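Long-range contacts in ribonuclease H (Uncultured organism, PDB 3U3G), which probably cleaves the RNA strand of RNA/DNA hybrids, as a member of the ribonuclease H1 family: residues Ile4-Asp9 and Val72-Asp77; Ile81-Gln86 and Phe116-Arg121. All coordinates share one frame; numbering follows the deposited sequence.

Contact 1: Ile4-Asp9 and Val72-Asp77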
ATOM      1  N   ILE A   4       8.749 -11.551  -1.099  1.00 12.91           N
ATOM      2  CA  ILE A   4       8.190 -10.562  -0.198  1.00 11.77           C
ATOM      3  C   ILE A   4       6.775 -10.236  -0.657  1.00 12.80           C
ATOM      4  O   ILE A   4       6.561  -9.874  -1.816  1.00 14.82           O
ATOM      5  CB  ILE A   4       9.058  -9.290  -0.169  1.00 11.88           C
ATOM      6  CG1 ILE A   4      10.420  -9.595   0.465  1.00 12.21           C
ATOM      7  CG2 ILE A   4       8.354  -8.180   0.611  1.00 16.94           C
ATOM      8  CD1 ILE A   4      11.421  -8.417   0.391  1.00 17.19           C
ATOM      9  N   ILE A   5       5.807 -10.506   0.211  1.00  9.22           N
ATOM     10  CA  ILE A   5       4.401 -10.261  -0.090  1.00 10.26           C
ATOM     11  C   ILE A   5       3.911  -9.093   0.751  1.00  9.97           C
ATOM     12  O   ILE A   5       4.044  -9.096   1.983  1.00  9.77           O
ATOM     13  CB  ILE A   5       3.527 -11.510   0.210  1.00 10.55           C
ATOM     14  CG1 ILE A   5       4.008 -12.702  -0.625  1.00 14.47           C
ATOM     15  CG2 ILE A   5       2.052 -11.212  -0.096  1.00 10.94           C
ATOM     16  CD1 ILE A   5       3.442 -14.023  -0.166  1.00 20.46           C
ATOM     17  N   ILE A   6       3.370  -8.080   0.085  1.00  9.06           N
ATOM     18  CA  ILE A   6       2.939  -6.849   0.730  1.00  8.84           C
ATOM     19  C   ILE A   6       1.425  -6.734   0.598  1.00 10.77           C
ATOM     20  O   ILE A   6       0.877  -7.049  -0.461  1.00 12.19           O
ATOM     21  CB  ILE A   6       3.588  -5.625   0.052  1.00 10.35           C
ATOM     22  CG1 ILE A   6       5.116  -5.691   0.138  1.00 11.20           C
ATOM     23  CG2 ILE A   6       3.084  -4.335   0.686  1.00 12.42           C
ATOM     24  CD1 ILE A   6       5.832  -4.640  -0.695  1.00 14.98           C
ATOM     25  N   TYR A   7       0.739  -6.411   1.692  1.00  9.45           N
ATOM     26  CA  TYR A   7      -0.671  -6.014   1.647  1.00  8.20           C
ATOM     27  C   TYR A   7      -0.749  -4.551   2.044  1.00  7.93           C
ATOM     28  O   TYR A   7      -0.138  -4.142   3.040  1.00  8.77           O
ATOM     29  CB  TYR A   7      -1.504  -6.805   2.663  1.00  9.35           C
ATOM     30  CG  TYR A   7      -1.411  -8.305   2.517  1.00 10.27           C
ATOM     31  CD1 TYR A   7      -0.245  -8.985   2.869  1.00 10.47           C
ATOM     32  CD2 TYR A   7      -2.429  -9.020   1.894  1.00  9.71           C
ATOM     33  CE1 TYR A   7      -0.155 -10.372   2.747  1.00 12.69           C
ATOM     34  CE2 TYR A   7      -2.340 -10.401   1.753  1.00 12.46           C
ATOM     35  CZ  TYR A   7      -1.188 -11.056   2.128  1.00 11.70           C
ATOM     36  OH  TYR A   7      -1.060 -12.429   1.928  1.00 13.81           O
ATOM     37  N   THR A   8      -1.518  -3.765   1.310  1.00  8.66           N
ATOM     38  CA  THR A   8      -1.715  -2.378   1.713  1.00  8.73           C
ATOM     39  C   THR A   8      -3.179  -2.024   1.792  1.00  9.03           C
ATOM     40  O   THR A   8      -4.006  -2.611   1.091  1.00 10.92           O
ATOM     41  CB  THR A   8      -1.009  -1.365   0.784  1.00  9.08           C
ATOM     42  OG1 THR A   8      -1.646  -1.362  -0.502  1.00 10.08           O
ATOM     43  CG2 THR A   8       0.476  -1.707   0.614  1.00  8.43           C
ATOM     44  N   ASP A   9      -3.490  -1.051   2.634  1.00  8.83           N
ATOM     45  CA  ASP A   9      -4.813  -0.443   2.660  1.00 10.66           C
ATOM     46  C   ASP A   9      -4.672   0.983   3.186  1.00 10.06           C
ATOM     47  O   ASP A   9      -3.728   1.313   3.920  1.00  8.85           O
ATOM     48  CB  ASP A   9      -5.758  -1.257   3.563  1.00 10.60           C
ATOM     49  CG  ASP A   9      -7.237  -0.977   3.294  1.00 17.74           C
ATOM     50  OD1 ASP A   9      -7.581  -0.366   2.261  1.00 14.41           O
ATOM     51  OD2 ASP A   9      -8.072  -1.393   4.128  1.00 31.30           O
ATOM     52  N   VAL A  72       8.793  -9.522  -5.439  1.00 12.01           N
ATOM     53  CA  VAL A  72       7.906  -8.731  -4.583  1.00 11.77           C
ATOM     54  C   VAL A  72       6.508  -8.661  -5.207  1.00  9.67           C
ATOM     55  O   VAL A  72       6.357  -8.339  -6.391  1.00 12.12           O
ATOM     56  CB  VAL A  72       8.449  -7.293  -4.395  1.00 11.68           C
ATOM     57  CG1 VAL A  72       7.557  -6.518  -3.453  1.00 14.79           C
ATOM     58  CG2 VAL A  72       9.875  -7.325  -3.866  1.00 13.60           C
ATOM     59  N   GLU A  73       5.492  -8.852  -4.384  1.00 10.31           N
ATOM     60  CA  GLU A  73       4.110  -8.808  -4.837  1.00 11.91           C
ATOM     61  C   GLU A  73       3.329  -7.922  -3.873  1.00 13.74           C
ATOM     62  O   GLU A  73       3.475  -8.061  -2.651  1.00 13.51           O
ATOM     63  CB  GLU A  73       3.549 -10.233  -4.839  1.00 14.54           C
ATOM     64  CG  GLU A  73       2.075 -10.380  -5.150  1.00 15.21           C
ATOM     65  CD  GLU A  73       1.694 -11.831  -5.337  1.00 20.11           C
ATOM     66  OE1 GLU A  73       2.289 -12.494  -6.209  1.00 24.55           O
ATOM     67  OE2 GLU A  73       0.720 -12.271  -4.712  1.00 16.13           O
ATOM     68  N   VAL A  74       2.491  -7.042  -4.419  1.00 10.34           N
ATOM     69  CA  VAL A  74       1.608  -6.192  -3.616  1.00  9.13           C
ATOM     70  C   VAL A  74       0.164  -6.606  -3.848  1.00 10.38           C
ATOM     71  O   VAL A  74      -0.276  -6.703  -5.001  1.00 11.66           O
ATOM     72  CB  VAL A  74       1.761  -4.706  -3.998  1.00 10.83           C
ATOM     73  CG1 VAL A  74       0.677  -3.876  -3.302  1.00 12.63           C
ATOM     74  CG2 VAL A  74       3.133  -4.198  -3.631  1.00 14.25           C
ATOM     75  N   ARG A  75      -0.503  -6.993  -2.767  1.00  8.26           N
ATOM     76  CA  ARG A  75      -1.899  -7.417  -2.778  1.00  9.32           C
ATOM     77  C   ARG A  75      -2.803  -6.321  -2.239  1.00  9.44           C
ATOM     78  O   ARG A  75      -2.527  -5.729  -1.194  1.00 11.27           O
ATOM     79  CB  ARG A  75      -2.065  -8.685  -1.942  1.00  8.35           C
ATOM     80  CG  ARG A  75      -1.275  -9.844  -2.527  1.00  9.33           C
ATOM     81  CD  ARG A  75      -1.307 -11.095  -1.668  1.00 12.68           C
ATOM     82  NE  ARG A  75      -0.545 -12.167  -2.317  1.00 11.64           N
ATOM     83  CZ  ARG A  75      -0.418 -13.396  -1.829  1.00 15.71           C
ATOM     84  NH1 ARG A  75      -0.998 -13.717  -0.683  1.00 20.12           N
ATOM     85  NH2 ARG A  75       0.368 -14.271  -2.453  1.00 14.04           N
ATOM     86  N   MET A  76      -3.841  -5.994  -2.999  1.00  9.56           N
ATOM     87  CA  MET A  76      -4.770  -4.938  -2.624  1.00 11.22           C
ATOM     88  C   MET A  76      -6.176  -5.441  -2.851  1.00 11.12           C
ATOM     89  O   MET A  76      -6.433  -6.139  -3.830  1.00 11.73           O
ATOM     90  CB  MET A  76      -4.555  -3.726  -3.523  1.00 10.16           C
ATOM     91  CG  MET A  76      -3.147  -3.173  -3.488  1.00 12.64           C
ATOM     92  SD  MET A  76      -2.931  -1.786  -4.613  1.00 16.00           S
ATOM     93  CE  MET A  76      -3.070  -0.396  -3.496  1.00 28.39           C
ATOM     94  N   ASP A  77      -7.115  -4.981  -2.031  1.00 12.89           N
ATOM     95  CA  ASP A  77      -8.501  -5.367  -2.231  1.00 13.64           C
ATOM     96  C   ASP A  77      -9.315  -4.387  -3.073  1.00 15.92           C
ATOM     97  O   ASP A  77     -10.479  -4.659  -3.378  1.00 24.84           O
ATOM     98  CB  ASP A  77      -9.197  -5.728  -0.905  1.00 12.78           C
ATOM     99  CG  ASP A  77      -9.412  -4.527   0.011  1.00 22.82           C
ATOM    100  OD1 ASP A  77      -8.446  -3.771   0.210  1.00 22.25           O
ATOM    101  OD2 ASP A  77     -10.370  -4.580   0.822  1.00 22.98           O
TER
HETATM  102  O   HOH W   1      -6.072  -2.273  -0.723  1.00 17.11           O
HETATM  103  O   HOH W   2      -9.753  -3.590   3.375  1.00 33.29           O
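Strands 4-9 and 72-76 run parallel at 27°, 4.6 Å apart at their closest axis approach, with backbone bonds from E73 N to I4 O, I6 N to E73 O and R75 N to I6 O, each nearly along its C=O axis; the last is the straightest, and the bond from T8 N to R75 O is weak. On one face, CD1 of I6 meets CG1 of V72 at 3.8 Å, and I6 CB meets V74 CG2 at 4.0 Å, under L60 of helix 45-60. On the other face, R75 extends from CG to NE beside Y7, and I5 CG2 rests over one guanidinium face, 3.5 Å from R75 NE. R75 NE gives E73 OE2 an in-plane salt bridge of 2.7 Å on the anti lone pair; R75 NH1 reaches Y7 OH in a weak bond of 2.9 Å. Where strand 71-76 has ended, D9 OD1 lies 4.1 Å from D77 OD1, the carboxylates nearly perpendicular. Water 2 donates to both OD2 atoms, and N124 ND2 to D77 OD1. With E49 and D128 also beside D9, such crowded acids would probably repel one another and favour bound cations, consistent with the metal site of the RNase H family.

Contact 2: Ile81-Gln86 and Phe116-Arg121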
ATOM      1  N   ILE A  81      -7.722   0.105  -8.151  1.00  8.31           N
ATOM      2  CA  ILE A  81      -6.377   0.611  -7.922  1.00  8.78           C
ATOM      3  C   ILE A  81      -5.326  -0.348  -8.482  1.00  8.84           C
ATOM      4  O   ILE A  81      -4.348   0.077  -9.085  1.00  8.51           O
ATOM      5  CB  ILE A  81      -6.128   0.919  -6.445  1.00  9.02           C
ATOM      6  CG1 ILE A  81      -7.031   2.078  -6.017  1.00 15.73           C
ATOM      7  CG2 ILE A  81      -4.663   1.300  -6.241  1.00 10.36           C
ATOM      8  CD1 ILE A  81      -7.016   2.341  -4.534  1.00 17.00           C
ATOM      9  N   VAL A  82      -5.588  -1.644  -8.398  1.00  9.07           N
ATOM     10  CA  VAL A  82      -4.691  -2.610  -9.034  1.00  8.35           C
ATOM     11  C   VAL A  82      -4.598  -2.398 -10.547  1.00  9.85           C
ATOM     12  O   VAL A  82      -3.500  -2.310 -11.099  1.00  8.15           O
ATOM     13  CB  VAL A  82      -5.121  -4.050  -8.719  1.00  7.73           C
ATOM     14  CG1 VAL A  82      -4.341  -5.037  -9.574  1.00 10.41           C
ATOM     15  CG2 VAL A  82      -4.910  -4.357  -7.237  1.00 10.52           C
ATOM     16  N   ARG A  83      -5.740  -2.207 -11.203  1.00  7.85           N
ATOM     17  CA  ARG A  83      -5.718  -1.999 -12.641  1.00  7.37           C
ATOM     18  C   ARG A  83      -5.051  -0.687 -13.022  1.00  7.28           C
ATOM     19  O   ARG A  83      -4.442  -0.579 -14.078  1.00  8.37           O
ATOM     20  CB  ARG A  83      -7.124  -2.100 -13.237  1.00  7.86           C
ATOM     21  CG  ARG A  83      -7.831  -3.443 -13.016  1.00  8.82           C
ATOM     22  CD  ARG A  83      -7.020  -4.671 -13.435  1.00 14.27           C
ATOM     23  NE  ARG A  83      -7.685  -5.872 -12.906  1.00 14.92           N
ATOM     24  CZ  ARG A  83      -7.083  -6.881 -12.285  1.00 10.69           C
ATOM     25  NH1 ARG A  83      -5.745  -6.999 -12.219  1.00 10.61           N
ATOM     26  NH2 ARG A  83      -7.826  -7.807 -11.699  1.00 18.83           N
ATOM     27  N   GLN A  84      -5.237   0.332 -12.187  1.00  7.90           N
ATOM     28  CA  GLN A  84      -4.555   1.614 -12.387  1.00  8.77           C
ATOM     29  C   GLN A  84      -3.043   1.433 -12.277  1.00  7.18           C
ATOM     30  O   GLN A  84      -2.293   1.849 -13.156  1.00  8.76           O
ATOM     31  CB  GLN A  84      -5.036   2.637 -11.353  1.00  8.37           C
ATOM     32  CG  GLN A  84      -6.445   3.143 -11.635  1.00  9.92           C
ATOM     33  CD  GLN A  84      -6.987   4.039 -10.534  1.00 10.79           C
ATOM     34  OE1 GLN A  84      -6.524   4.012  -9.383  1.00  9.46           O
ATOM     35  NE2 GLN A  84      -8.063   4.740 -10.848  1.00 12.76           N
ATOM     36  N   MET A  85      -2.614   0.751 -11.218  1.00  7.46           N
ATOM     37  CA  MET A  85      -1.188   0.553 -10.977  1.00  8.03           C
ATOM     38  C   MET A  85      -0.514  -0.285 -12.061  1.00  9.68           C
ATOM     39  O   MET A  85       0.641  -0.056 -12.404  1.00 10.50           O
ATOM     40  CB  MET A  85      -0.962  -0.071  -9.595  1.00  9.06           C
ATOM     41  CG  MET A  85      -1.312   0.841  -8.420  1.00  7.78           C
ATOM     42  SD  MET A  85      -0.294   2.326  -8.375  1.00  9.58           S
ATOM     43  CE  MET A  85      -1.443   3.497  -7.658  1.00 13.40           C
ATOM     44  N   GLN A  86      -1.269  -1.212 -12.640  1.00  8.37           N
ATOM     45  CA  GLN A  86      -0.776  -2.040 -13.747  1.00  8.95           C
ATOM     46  C   GLN A  86      -0.798  -1.313 -15.069  1.00  8.88           C
ATOM     47  O   GLN A  86      -0.278  -1.813 -16.062  1.00 10.46           O
ATOM     48  CB  GLN A  86      -1.639  -3.291 -13.866  1.00  8.57           C
ATOM     49  CG  GLN A  86      -1.454  -4.235 -12.713  1.00 10.02           C
ATOM     50  CD  GLN A  86      -2.265  -5.497 -12.878  1.00 11.51           C
ATOM     51  OE1 GLN A  86      -3.445  -5.454 -13.262  1.00 10.16           O
ATOM     52  NE2 GLN A  86      -1.612  -6.641 -12.667  1.00 13.36           N
ATOM     53  N   PHE A 116       1.409  -6.500  -8.984  1.00  9.58           N
ATOM     54  CA  PHE A 116       0.198  -6.194  -8.230  1.00 10.11           C
ATOM     55  C   PHE A 116      -0.834  -7.305  -8.401  1.00  9.09           C
ATOM     56  O   PHE A 116      -0.996  -7.861  -9.501  1.00 10.77           O
ATOM     57  CB  PHE A 116      -0.407  -4.875  -8.719  1.00 11.15           C
ATOM     58  CG  PHE A 116       0.444  -3.671  -8.424  1.00 10.13           C
ATOM     59  CD1 PHE A 116       0.217  -2.923  -7.278  1.00 12.49           C
ATOM     60  CD2 PHE A 116       1.370  -3.212  -9.345  1.00 12.60           C
ATOM     61  CE1 PHE A 116       1.004  -1.820  -6.991  1.00 15.43           C
ATOM     62  CE2 PHE A 116       2.181  -2.117  -9.045  1.00 13.30           C
ATOM     63  CZ  PHE A 116       1.988  -1.433  -7.865  1.00 11.68           C
ATOM     64  N   VAL A 117      -1.548  -7.613  -7.324  1.00 10.10           N
ATOM     65  CA  VAL A 117      -2.548  -8.670  -7.327  1.00 10.68           C
ATOM     66  C   VAL A 117      -3.803  -8.200  -6.608  1.00 12.68           C
ATOM     67  O   VAL A 117      -3.728  -7.696  -5.487  1.00 11.92           O
ATOM     68  CB  VAL A 117      -2.024  -9.932  -6.611  1.00 11.51           C
ATOM     69  CG1 VAL A 117      -3.124 -10.971  -6.464  1.00 13.36           C
ATOM     70  CG2 VAL A 117      -0.849 -10.523  -7.376  1.00 14.98           C
ATOM     71  N   HIS A 118      -4.949  -8.336  -7.264  1.00  9.59           N
ATOM     72  CA  HIS A 118      -6.234  -7.998  -6.659  1.00 10.30           C
ATOM     73  C   HIS A 118      -6.733  -9.175  -5.825  1.00 12.91           C
ATOM     74  O   HIS A 118      -6.777 -10.299  -6.312  1.00 15.51           O
ATOM     75  CB  HIS A 118      -7.257  -7.637  -7.743  1.00 11.72           C
ATOM     76  CG  HIS A 118      -8.678  -7.669  -7.279  1.00 12.56           C
ATOM     77  ND1 HIS A 118      -9.135  -6.943  -6.201  1.00 15.89           N
ATOM     78  CD2 HIS A 118      -9.777  -8.208  -7.856  1.00 13.43           C
ATOM     79  CE1 HIS A 118     -10.426  -7.182  -6.033  1.00 12.13           C
ATOM     80  NE2 HIS A 118     -10.849  -7.892  -7.062  1.00 20.62           N
ATOM     81  N   ILE A 119      -6.927  -8.947  -4.531  1.00 12.38           N
ATOM     82  CA  ILE A 119      -7.470  -9.966  -3.628  1.00 13.25           C
ATOM     83  C   ILE A 119      -8.843  -9.517  -3.101  1.00 14.22           C
ATOM     84  O   ILE A 119      -9.132  -8.328  -3.046  1.00 13.40           O
ATOM     85  CB  ILE A 119      -6.499 -10.210  -2.438  1.00 12.27           C
ATOM     86  CG1 ILE A 119      -6.236  -8.896  -1.684  1.00 13.55           C
ATOM     87  CG2 ILE A 119      -5.198 -10.796  -2.956  1.00 14.97           C
ATOM     88  CD1 ILE A 119      -5.494  -9.079  -0.351  1.00 13.08           C
ATOM     89  N   PRO A 120      -9.660 -10.466  -2.618  1.00 16.43           N
ATOM     90  CA  PRO A 120     -10.922 -10.153  -1.933  1.00 18.90           C
ATOM     91  C   PRO A 120     -10.734  -9.339  -0.648  1.00 18.68           C
ATOM     92  O   PRO A 120      -9.725  -9.485   0.036  1.00 13.96           O
ATOM     93  CB  PRO A 120     -11.487 -11.538  -1.589  1.00 19.87           C
ATOM     94  CG  PRO A 120     -10.813 -12.480  -2.516  1.00 21.10           C
ATOM     95  CD  PRO A 120      -9.457 -11.911  -2.793  1.00 18.73           C
ATOM     96  N   ARG A 121     -11.739  -8.547  -0.282  1.00 19.37           N
ATOM     97  CA  ARG A 121     -11.638  -7.694   0.903  1.00 20.73           C
ATOM     98  C   ARG A 121     -11.394  -8.481   2.192  1.00 20.46           C
ATOM     99  O   ARG A 121     -10.606  -8.060   3.039  1.00 21.94           O
ATOM    100  CB  ARG A 121     -12.874  -6.799   1.044  1.00 22.77           C
ATOM    101  CG  ARG A 121     -14.101  -7.510   1.586  1.00 34.48           C
ATOM    102  CD  ARG A 121     -15.110  -6.518   2.154  1.00 45.56           C
ATOM    103  NE  ARG A 121     -16.415  -7.139   2.381  1.00 51.61           N
ATOM    104  CZ  ARG A 121     -17.275  -7.444   1.414  1.00 47.92           C
ATOM    105  NH1 ARG A 121     -16.985  -7.157   0.152  1.00 42.60           N
ATOM    106  NH2 ARG A 121     -18.425  -8.035   1.706  1.00 48.10           N
TER
HETATM  107  O   HOH W   3      -5.071  -9.158 -10.110  1.00 13.45           O
HETATM  108  O   HOH W   4       1.506  -6.398 -12.092  1.00 14.32           O
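The ring of F116 takes M85 CB squarely on one face, 3.6 Å from the centroid and only 8° off the normal, while the R83 guanidinium has the Q86 amide and water 3 at its edge. The ring is set by chi1 -67°, which puts CG anti to the carbonyl carbon. With M85 CG anti to its own carbonyl carbon, that atom passes over F116 CE1 at 3.8 Å; the bend at chi2 then turns M85 SD aside to an oblique Met-aromatic contact, 5.1 Å from the F116 centroid. F100 and I103 of helix 94-110 also touch M85. V82 packs above the strand, CG1 against F116 CB at 4.0 Å and CG2 against H118 CA at 3.9 Å. An alanine in place of F116 would remove the ring under M85 and would probably loosen the end of helix 79-85 on the strand. Toward solvent the link is polar: R83 NH1 donates to Q86 OE1 at 3.0 Å, in the guanidinium plane but above the carbonyl plane, and E79 holds NH2 in a salt bridge. Water 3 joins R83 NH1 to H118 N, and water 4 joins Q86 NE2 to F116 N. At 155° to strand 116-118, the helix covers the edge strand within the helical connection between parallel strands 71-76 and 115-118, a beta-alpha-beta crossover of the RNase H fold.

How the contacts relate
Contact 1 is buried and joins two parallel central strands, whereas contact 2 lies nearer the surface and seats a short helix on an edge strand of the same sheet. They meet along strand 71-76: V74 O and V117 N are 2.8 Å apart and M76 O and I119 N 2.9 Å, both probable hydrogen bonds, so strand 115-118 flanks 71-76 on the side away from 4-9. Beyond the strand, D77 packs against I119 and R121. Direct backbone bonds join the segments of contact 1, with aliphatic packing on one face, polar side chains on the other and two facing acids at the end; contact 2 lacks direct hydrogen bonds between its segments and relies on aromatic and aliphatic packing plus bridging water.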